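Long-range contacts in mitochondrial enolase superfamily member 1 (Homo sapiens, PDB 4A35), which catalyses the magnesium-dependent dehydration of L-fuconate to 2-keto-3-deoxy-L-fuconate, a step in the breakdown of L-fucose: residues Leu184-Ala190 with Ala405-Pro409; Phe314-Gln319 with Met345-Ile351; Cys363-Gln367 with Lys397-Met401. The contacts are given in a common frame with arbitrary orientation. Residues are numbered along the deposited sequence.

Contact 1 (Leu184-Ala190 with Ala405-Pro409); sequences LAQGYPA and ASYMP
In this enolase-type TIM barrel, strand 188-192 runs parallel to barrel strand 386-388 and, on its other side, antiparallel to 406-408, a late strand added here by a short ladder, axes 4.4 Å apart at 140°. Y188 and Y407 form the hydrogen-bonded pair, Y188 N to Y407 O at 2.9 Å and Y407 N to Y188 O at 2.8 Å; P189 and S406 make the next, non-hydrogen-bonded pair, and A190 N donates a hydrogen bond to A405 O at 2.9 Å. G187 leaves the helix at phi/psi 82/180, so close to the partner strand that a CB would clash with Y407 O and M408 SD. The two tyrosines start on one face, CB to CB 4.0 Å, then diverge. Y188 (chi1 t) leads away to a magnesium ion, seen here with D373 and S380, distinct from the one held by D251, E277 and E306. Y407 (chi1 m) sets its CE2 3.8 Å from A190 CB and hydrogen-bonds through OH to the backbone O of E387, a probable substrate-binding residue. On the face of P189, S406 (m) holds its CB 3.2 Å from Q186 O, while its OG bonds to R404 O. Beyond the ladder, L184 (m, t) rests CD2 on P409 CG at 3.9 Å, and M408, coiled mmm, curls back against the C-terminal end of helix 176-186 until its CE lies 3.4 Å from L184 O.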
loop_
_atom_site.group_PDB
_atom_site.type_symbol
_atom_site.label_atom_id
_atom_site.label_comp_id
_atom_site.label_asym_id
_atom_site.label_seq_id
_atom_site.Cartn_x
_atom_site.Cartn_y
_atom_site.Cartn_z
ATOM N N LEU A 184 19.106 30.461 -8.556
ATOM C CA LEU A 184 20.527 30.327 -8.848
ATOM C C LEU A 184 21.360 31.206 -7.927
ATOM O O LEU A 184 22.473 30.838 -7.580
ATOM C CB LEU A 184 20.812 30.669 -10.334
ATOM C CG LEU A 184 20.194 29.682 -11.359
ATOM C CD1 LEU A 184 20.234 30.282 -12.791
ATOM C CD2 LEU A 184 20.848 28.251 -11.262
ATOM N N ALA A 185 20.800 32.351 -7.501
ATOM C CA ALA A 185 21.561 33.276 -6.680
ATOM C C ALA A 185 21.572 32.895 -5.192
ATOM O O ALA A 185 22.610 33.075 -4.563
ATOM C CB ALA A 185 21.033 34.688 -6.868
ATOM N N GLN A 186 20.451 32.376 -4.633
ATOM C CA GLN A 186 20.313 32.165 -3.201
ATOM C C GLN A 186 19.895 30.757 -2.775
ATOM O O GLN A 186 19.975 30.464 -1.588
ATOM C CB GLN A 186 19.276 33.190 -2.627
ATOM C CG GLN A 186 19.668 34.671 -2.927
ATOM C CD GLN A 186 20.969 35.151 -2.296
ATOM O OE1 GLN A 186 21.461 34.586 -1.316
ATOM N NE2 GLN A 186 21.558 36.198 -2.851
ATOM N N GLY A 187 19.383 29.942 -3.702
ATOM C CA GLY A 187 19.001 28.577 -3.381
ATOM C C GLY A 187 17.637 28.456 -2.743
ATOM O O GLY A 187 16.950 29.459 -2.505
ATOM N N TYR A 188 17.250 27.204 -2.441
ATOM C CA TYR A 188 15.951 26.855 -1.866
ATOM C C TYR A 188 16.096 26.694 -0.357
ATOM O O TYR A 188 16.920 25.900 0.078
ATOM C CB TYR A 188 15.373 25.584 -2.518
ATOM C CG TYR A 188 13.876 25.498 -2.289
ATOM C CD1 TYR A 188 13.365 25.093 -1.057
ATOM C CD2 TYR A 188 12.980 25.942 -3.258
ATOM C CE1 TYR A 188 11.990 25.126 -0.797
ATOM C CE2 TYR A 188 11.603 25.968 -3.015
ATOM C CZ TYR A 188 11.112 25.537 -1.790
ATOM O OH TYR A 188 9.764 25.571 -1.549
ATOM N N PRO A 189 15.274 27.417 0.449
ATOM C CA PRO A 189 15.463 27.408 1.911
ATOM C C PRO A 189 15.288 25.997 2.497
ATOM O O PRO A 189 14.392 25.256 2.077
ATOM C CB PRO A 189 14.371 28.369 2.399
ATOM C CG PRO A 189 13.278 28.315 1.298
ATOM C CD PRO A 189 14.187 28.350 0.067
ATOM N N ALA A 190 16.198 25.620 3.422
ATOM C CA ALA A 190 16.158 24.294 4.061
ATOM C C ALA A 190 16.051 24.363 5.586
ATOM O O ALA A 190 16.241 25.404 6.207
ATOM C CB ALA A 190 17.425 23.500 3.691
ATOM N N ALA A 405 22.289 27.492 4.499
ATOM C CA ALA A 405 21.122 26.650 4.810
ATOM C C ALA A 405 20.092 26.670 3.635
ATOM O O ALA A 405 18.880 26.750 3.855
ATOM C CB ALA A 405 20.467 27.115 6.113
ATOM N N SER A 406 20.616 26.641 2.400
ATOM C CA SER A 406 19.792 26.651 1.179
ATOM C C SER A 406 20.367 25.705 0.181
ATOM O O SER A 406 21.600 25.623 0.051
ATOM C CB SER A 406 19.671 28.043 0.552
ATOM O OG SER A 406 19.268 29.026 1.490
ATOM N N TYR A 407 19.468 25.058 -0.586
ATOM C CA TYR A 407 19.827 24.158 -1.677
ATOM C C TYR A 407 20.212 24.967 -2.920
ATOM O O TYR A 407 19.326 25.546 -3.563
ATOM C CB TYR A 407 18.631 23.244 -2.015
ATOM C CG TYR A 407 18.471 22.056 -1.096
ATOM C CD1 TYR A 407 19.095 20.842 -1.382
ATOM C CD2 TYR A 407 17.662 22.129 0.040
ATOM C CE1 TYR A 407 18.830 19.689 -0.623
ATOM C CE2 TYR A 407 17.423 20.996 0.834
ATOM C CZ TYR A 407 18.026 19.786 0.506
ATOM O OH TYR A 407 17.809 18.651 1.249
ATOM N N MET A 408 21.489 24.934 -3.313
ATOM C CA MET A 408 21.882 25.608 -4.533
ATOM C C MET A 408 21.481 24.699 -5.715
ATOM O O MET A 408 21.685 23.472 -5.617
ATOM C CB MET A 408 23.385 25.933 -4.506
ATOM C CG MET A 408 23.761 26.828 -3.346
ATOM S SD MET A 408 22.766 28.338 -3.130
ATOM C CE MET A 408 23.232 29.226 -4.632
ATOM N N PRO A 409 20.809 25.253 -6.752
ATOM C CA PRO A 409 20.325 24.400 -7.862
ATOM C C PRO A 409 21.422 23.559 -8.521
ATOM O O PRO A 409 22.438 24.115 -8.952
ATOM C CB PRO A 409 19.742 25.409 -8.866
ATOM C CG PRO A 409 19.411 26.622 -8.052
ATOM C CD PRO A 409 20.529 26.682 -7.022
#

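Contact 2 (Phe314-Gln319 with Met345-Ile351); sequences FKQLLQ and MAKKFEI
L318 sets its CB over one face of the F349 ring, 3.6 Å from the centroid and 11° off the normal, a CH-pi contact. With chi1 m and chi2 t, L318 reaches past the ring, CD1 to M345 CB at 3.7 Å and CD2 to I351 CG1 at 3.6 Å, so one leucine fills the gap between the segments. F349 (chi1 -79°, chi2 87°) brings CE2 within 3.9 Å of Q319 N. At the other end of the contact M345 (m, t, m) places SD 3.8 Å from K315 CB and CE 4.3 Å from F314 CB. The nearest CA pairs are L318-F349 at 6.6 Å and K315-M345 at 7.1 Å. These are successive helices, 311-319 and 335-348, on the outside of the enolase-type TIM barrel; L326 of the intervening strand 325-326 touches F314, L318 and I351. Helix 335-348 ends in a Schellman motif, E350 at phi/psi 55/45, with I351 N to A346 O and E350 N to K347 O both 2.8 Å, which turns I351 back toward L318. No hydrogen bond crosses the interface. K315 (chi1 t) carries its NZ away, to salt bridges with D158 and with D284 of the second subunit.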
loop_
_atom_site.group_PDB
_atom_site.type_symbol
_atom_site.label_atom_id
_atom_site.label_comp_id
_atom_site.label_asym_id
_atom_site.label_seq_id
_atom_site.Cartn_x
_atom_site.Cartn_y
_atom_site.Cartn_z
ATOM N N PHE A 314 -2.991 11.707 -1.297
ATOM C CA PHE A 314 -2.786 13.168 -1.235
ATOM C C PHE A 314 -4.056 13.946 -1.650
ATOM O O PHE A 314 -4.382 14.974 -1.059
ATOM C CB PHE A 314 -1.612 13.589 -2.096
ATOM C CG PHE A 314 -0.288 13.394 -1.365
ATOM C CD1 PHE A 314 -0.005 14.101 -0.185
ATOM C CD2 PHE A 314 0.675 12.540 -1.869
ATOM C CE1 PHE A 314 1.238 13.951 0.463
ATOM C CE2 PHE A 314 1.926 12.411 -1.239
ATOM C CZ PHE A 314 2.194 13.112 -0.076
ATOM N N LYS A 315 -4.744 13.480 -2.672
ATOM C CA LYS A 315 -5.968 14.149 -3.107
ATOM C C LYS A 315 -6.961 14.264 -1.959
ATOM O O LYS A 315 -7.482 15.341 -1.703
ATOM C CB LYS A 315 -6.615 13.426 -4.308
ATOM C CG LYS A 315 -8.024 13.987 -4.645
ATOM C CD LYS A 315 -8.686 13.171 -5.727
ATOM C CE LYS A 315 -9.299 11.842 -5.219
ATOM N NZ LYS A 315 -10.364 11.352 -6.165
ATOM N N GLN A 316 -7.166 13.184 -1.230
ATOM C CA GLN A 316 -8.143 13.178 -0.115
ATOM C C GLN A 316 -7.651 14.003 1.050
ATOM O O GLN A 316 -8.467 14.676 1.674
ATOM C CB GLN A 316 -8.461 11.748 0.324
ATOM C CG GLN A 316 -9.209 10.970 -0.825
ATOM C CD GLN A 316 -9.243 9.525 -0.385
ATOM O OE1 GLN A 316 -10.198 9.120 0.261
ATOM N NE2 GLN A 316 -8.152 8.776 -0.643
ATOM N N LEU A 317 -6.315 14.008 1.314
ATOM C CA LEU A 317 -5.758 14.888 2.373
ATOM C C LEU A 317 -6.076 16.370 2.077
ATOM O O LEU A 317 -6.431 17.131 2.980
ATOM C CB LEU A 317 -4.215 14.717 2.481
ATOM C CG LEU A 317 -3.768 13.359 3.090
ATOM C CD1 LEU A 317 -2.237 13.150 2.846
ATOM C CD2 LEU A 317 -4.135 13.282 4.632
ATOM N N LEU A 318 -5.998 16.751 0.795
ATOM C CA LEU A 318 -6.301 18.123 0.347
ATOM C C LEU A 318 -7.841 18.336 0.416
ATOM O O LEU A 318 -8.288 19.366 0.893
ATOM C CB LEU A 318 -5.754 18.349 -1.065
ATOM C CG LEU A 318 -4.187 18.419 -1.133
ATOM C CD1 LEU A 318 -3.701 18.310 -2.560
ATOM C CD2 LEU A 318 -3.676 19.705 -0.455
ATOM N N GLN A 319 -8.625 17.369 -0.083
ATOM C CA GLN A 319 -10.112 17.447 -0.068
ATOM C C GLN A 319 -10.679 17.641 1.353
ATOM O O GLN A 319 -11.556 18.487 1.546
ATOM C CB GLN A 319 -10.736 16.218 -0.688
ATOM C CG GLN A 319 -10.629 16.233 -2.197
ATOM C CD GLN A 319 -11.127 14.940 -2.794
ATOM O OE1 GLN A 319 -10.791 13.851 -2.335
ATOM N NE2 GLN A 319 -12.011 15.049 -3.785
ATOM N N MET A 345 -1.731 19.471 -7.622
ATOM C CA MET A 345 -2.919 19.436 -6.740
ATOM C C MET A 345 -2.737 20.366 -5.530
ATOM O O MET A 345 -3.645 21.097 -5.188
ATOM C CB MET A 345 -3.205 18.009 -6.225
ATOM C CG MET A 345 -3.844 17.089 -7.293
ATOM S SD MET A 345 -4.466 15.559 -6.561
ATOM C CE MET A 345 -2.888 14.791 -6.011
ATOM N N ALA A 346 -1.511 20.386 -4.913
ATOM C CA ALA A 346 -1.250 21.222 -3.732
ATOM C C ALA A 346 -1.430 22.706 -4.107
ATOM O O ALA A 346 -1.987 23.459 -3.325
ATOM C CB ALA A 346 0.186 20.970 -3.247
ATOM N N LYS A 347 -0.948 23.125 -5.296
ATOM C CA LYS A 347 -1.150 24.529 -5.758
ATOM C C LYS A 347 -2.667 24.823 -5.979
ATOM O O LYS A 347 -3.152 25.882 -5.555
ATOM C CB LYS A 347 -0.346 24.794 -7.050
ATOM C CG LYS A 347 -0.464 26.227 -7.619
ATOM C CD LYS A 347 -0.280 27.333 -6.576
ATOM C CE LYS A 347 -0.269 28.642 -7.305
ATOM N NZ LYS A 347 -0.526 29.753 -6.350
ATOM N N LYS A 348 -3.375 23.908 -6.666
ATOM C CA LYS A 348 -4.835 23.983 -6.931
ATOM C C LYS A 348 -5.600 24.207 -5.597
ATOM O O LYS A 348 -6.486 25.074 -5.543
ATOM C CB LYS A 348 -5.329 22.706 -7.667
ATOM C CG LYS A 348 -6.836 22.716 -8.018
ATOM C CD LYS A 348 -7.113 23.434 -9.355
ATOM C CE LYS A 348 -8.568 23.815 -9.604
ATOM N NZ LYS A 348 -9.449 22.648 -9.639
ATOM N N PHE A 349 -5.158 23.529 -4.502
ATOM C CA PHE A 349 -5.737 23.681 -3.169
ATOM C C PHE A 349 -5.045 24.790 -2.328
ATOM O O PHE A 349 -5.416 24.988 -1.152
ATOM C CB PHE A 349 -5.662 22.331 -2.420
ATOM C CG PHE A 349 -6.736 21.354 -2.829
ATOM C CD1 PHE A 349 -6.552 20.503 -3.926
ATOM C CD2 PHE A 349 -7.940 21.276 -2.118
ATOM C CE1 PHE A 349 -7.566 19.599 -4.313
ATOM C CE2 PHE A 349 -8.951 20.370 -2.496
ATOM C CZ PHE A 349 -8.754 19.524 -3.579
ATOM N N GLU A 350 -3.998 25.478 -2.910
ATOM C CA GLU A 350 -3.248 26.535 -2.215
ATOM C C GLU A 350 -2.656 26.038 -0.857
ATOM O O GLU A 350 -2.767 26.711 0.177
ATOM C CB GLU A 350 -4.119 27.815 -2.034
ATOM C CG GLU A 350 -4.380 28.529 -3.346
ATOM C CD GLU A 350 -3.154 29.102 -4.040
ATOM O OE1 GLU A 350 -2.121 29.345 -3.372
ATOM O OE2 GLU A 350 -3.258 29.378 -5.252
ATOM N N ILE A 351 -2.057 24.836 -0.884
ATOM C CA ILE A 351 -1.419 24.204 0.270
ATOM C C ILE A 351 0.103 24.181 0.003
ATOM O O ILE A 351 0.526 23.724 -1.066
ATOM C CB ILE A 351 -2.001 22.791 0.597
ATOM C CG1 ILE A 351 -3.500 22.945 1.103
ATOM C CG2 ILE A 351 -1.162 22.059 1.608
ATOM C CD1 ILE A 351 -3.674 23.778 2.427
#

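Contact 3 (Cys363-Gln367 with Lys397-Met401); sequences CELVQ and KYPVM
V400 gives up the most surface of any residue here, 86 Å², and the rest of the contact is arranged round it. It belongs to a loop segment, extended at P399 (phi/psi -69/157) and V400 (-59/146), that passes the early turns of helix 362-377 with V400 CA 5.5 Å from E364 CA. With chi1 m, V400 points CG1 at the helix, 3.7 Å from C363 CB and 3.5 Å from both C363 C and Q367 NE2; Y407 and Y388 pack against V400 as well. E364, next in buried area, folds its side chain (chi1 -81°, chi2 62°) so that OE2 accepts V400 N at 3.0 Å, the one direct hydrogen bond between the segments. The same OE2 takes a second bond from H393 ND1, and E364 CG lies 3.7 Å from Y398 O. Q367, third, stands at chi1 p and chi2 t, which bends its amide back along the helix: NE2 donates to E364 O at 3.0 Å. Two waters then span the remaining gap. One joins Q367 NE2, weakly at 3.0 Å, to Y398 O at 2.7 Å; the other lies 2.7 Å from Q367 OE1 and accepts M401 N at 2.7 Å. The contact thus docks the loop after barrel strand 386-388, the strand carrying the probable substrate-binding E387, onto the barrel's last helix. Its chemistry implies that the loop leading into strand 401-402 is held through its own peptide groups, V400 N directly by a carboxylate and Y398 O and M401 N by water, with a valine methyl as the apolar centre.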
loop_
_atom_site.group_PDB
_atom_site.type_symbol
_atom_site.label_atom_id
_atom_site.label_comp_id
_atom_site.label_asym_id
_atom_site.label_seq_id
_atom_site.Cartn_x
_atom_site.Cartn_y
_atom_site.Cartn_z
ATOM N N CYS A 363 17.614 13.900 -0.609
ATOM C CA CYS A 363 17.974 15.342 -0.774
ATOM C C CYS A 363 18.355 15.607 -2.259
ATOM O O CYS A 363 17.872 16.581 -2.872
ATOM C CB CYS A 363 19.137 15.728 0.148
ATOM S SG CYS A 363 18.790 15.550 1.916
ATOM N N GLU A 364 19.274 14.748 -2.801
ATOM C CA GLU A 364 19.792 14.871 -4.160
ATOM C C GLU A 364 18.646 14.899 -5.206
ATOM O O GLU A 364 18.724 15.684 -6.148
ATOM C CB GLU A 364 20.736 13.693 -4.476
ATOM C CG GLU A 364 22.165 13.842 -3.928
ATOM C CD GLU A 364 22.344 13.927 -2.415
ATOM O OE1 GLU A 364 21.511 13.356 -1.670
ATOM O OE2 GLU A 364 23.409 14.431 -1.986
ATOM N N LEU A 365 17.575 14.140 -4.982
ATOM C CA LEU A 365 16.461 14.089 -5.989
ATOM C C LEU A 365 15.416 15.139 -5.728
ATOM O O LEU A 365 15.073 15.880 -6.625
ATOM C CB LEU A 365 15.753 12.699 -5.996
ATOM C CG LEU A 365 16.450 11.575 -6.761
ATOM C CD1 LEU A 365 17.873 11.301 -6.185
ATOM C CD2 LEU A 365 15.580 10.283 -6.762
ATOM N N VAL A 366 14.886 15.179 -4.507
ATOM C CA VAL A 366 13.732 16.007 -4.206
ATOM C C VAL A 366 14.012 17.532 -4.404
ATOM O O VAL A 366 13.092 18.252 -4.758
ATOM C CB VAL A 366 13.122 15.673 -2.854
ATOM C CG1 VAL A 366 13.750 16.469 -1.709
ATOM C CG2 VAL A 366 11.591 15.832 -2.919
ATOM N N GLN A 367 15.259 17.969 -4.242
ATOM C CA GLN A 367 15.637 19.399 -4.471
ATOM C C GLN A 367 15.205 19.832 -5.926
ATOM O O GLN A 367 14.762 20.952 -6.114
ATOM C CB GLN A 367 17.172 19.584 -4.260
ATOM C CG GLN A 367 18.025 18.812 -5.269
ATOM C CD GLN A 367 19.520 19.065 -5.097
ATOM O OE1 GLN A 367 19.946 20.119 -4.563
ATOM N NE2 GLN A 367 20.317 18.068 -5.450
ATOM N N LYS A 397 27.744 11.023 -6.904
ATOM C CA LYS A 397 28.616 11.707 -7.872
ATOM C C LYS A 397 28.295 13.243 -7.873
ATOM O O LYS A 397 29.189 14.081 -8.038
ATOM C CB LYS A 397 28.431 11.071 -9.270
ATOM C CG LYS A 397 29.267 11.810 -10.363
ATOM C CD LYS A 397 29.256 11.145 -11.749
ATOM C CE LYS A 397 30.186 11.920 -12.707
ATOM N NZ LYS A 397 30.318 11.177 -13.996
ATOM N N TYR A 398 27.008 13.586 -7.726
ATOM C CA TYR A 398 26.520 14.983 -7.737
ATOM C C TYR A 398 25.872 15.302 -6.379
ATOM O O TYR A 398 24.650 15.342 -6.270
ATOM C CB TYR A 398 25.519 15.162 -8.886
ATOM C CG TYR A 398 26.076 14.735 -10.224
ATOM C CD1 TYR A 398 27.007 15.529 -10.900
ATOM C CD2 TYR A 398 25.728 13.501 -10.789
ATOM C CE1 TYR A 398 27.530 15.137 -12.138
ATOM C CE2 TYR A 398 26.238 13.101 -12.024
ATOM C CZ TYR A 398 27.123 13.938 -12.707
ATOM O OH TYR A 398 27.636 13.594 -13.941
ATOM N N PRO A 399 26.663 15.461 -5.289
ATOM C CA PRO A 399 26.030 15.643 -3.962
ATOM C C PRO A 399 25.330 16.985 -3.881
ATOM O O PRO A 399 25.711 17.892 -4.628
ATOM C CB PRO A 399 27.230 15.606 -2.993
ATOM C CG PRO A 399 28.397 16.105 -3.856
ATOM C CD PRO A 399 28.145 15.470 -5.194
ATOM N N VAL A 400 24.350 17.121 -2.979
ATOM C CA VAL A 400 23.696 18.419 -2.791
ATOM C C VAL A 400 24.746 19.505 -2.376
ATOM O O VAL A 400 25.727 19.223 -1.654
ATOM C CB VAL A 400 22.522 18.366 -1.774
ATOM C CG1 VAL A 400 21.382 17.440 -2.221
ATOM C CG2 VAL A 400 22.988 18.010 -0.376
ATOM N N MET A 401 24.527 20.737 -2.835
ATOM C CA MET A 401 25.342 21.902 -2.480
ATOM C C MET A 401 24.515 22.834 -1.603
ATOM O O MET A 401 23.589 23.493 -2.079
ATOM C CB MET A 401 25.871 22.650 -3.735
ATOM C CG MET A 401 26.655 21.773 -4.692
ATOM S SD MET A 401 28.323 21.443 -4.084
ATOM C CE MET A 401 28.189 19.917 -3.780
HETATM O O HOH W 1 22.865 17.352 -6.831
HETATM O O HOH W 2 22.413 21.283 -4.472
#

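Overall arrangement
From the N terminus the chain first builds the antiparallel sheet 7-58 and a set of helices, then enters contact 1 at 184-190. That contact closes the widest loop, since its partner 405-409 arrives only after the barrel has been traversed, and both other contacts fall within its span. Contact 2 closes first, pairing neighbouring helices on the barrel's outside; contact 3 follows in series, tying helix 362-377 to the loop before strand 401-402. Contacts 1 and 3 touch: M408 N lies 2.8 Å from M401 O, a probable hydrogen bond, and Y407 packs on C363, Q367 and V400. Contact 2 stands apart, its centre about 25 Å from that of contact 1.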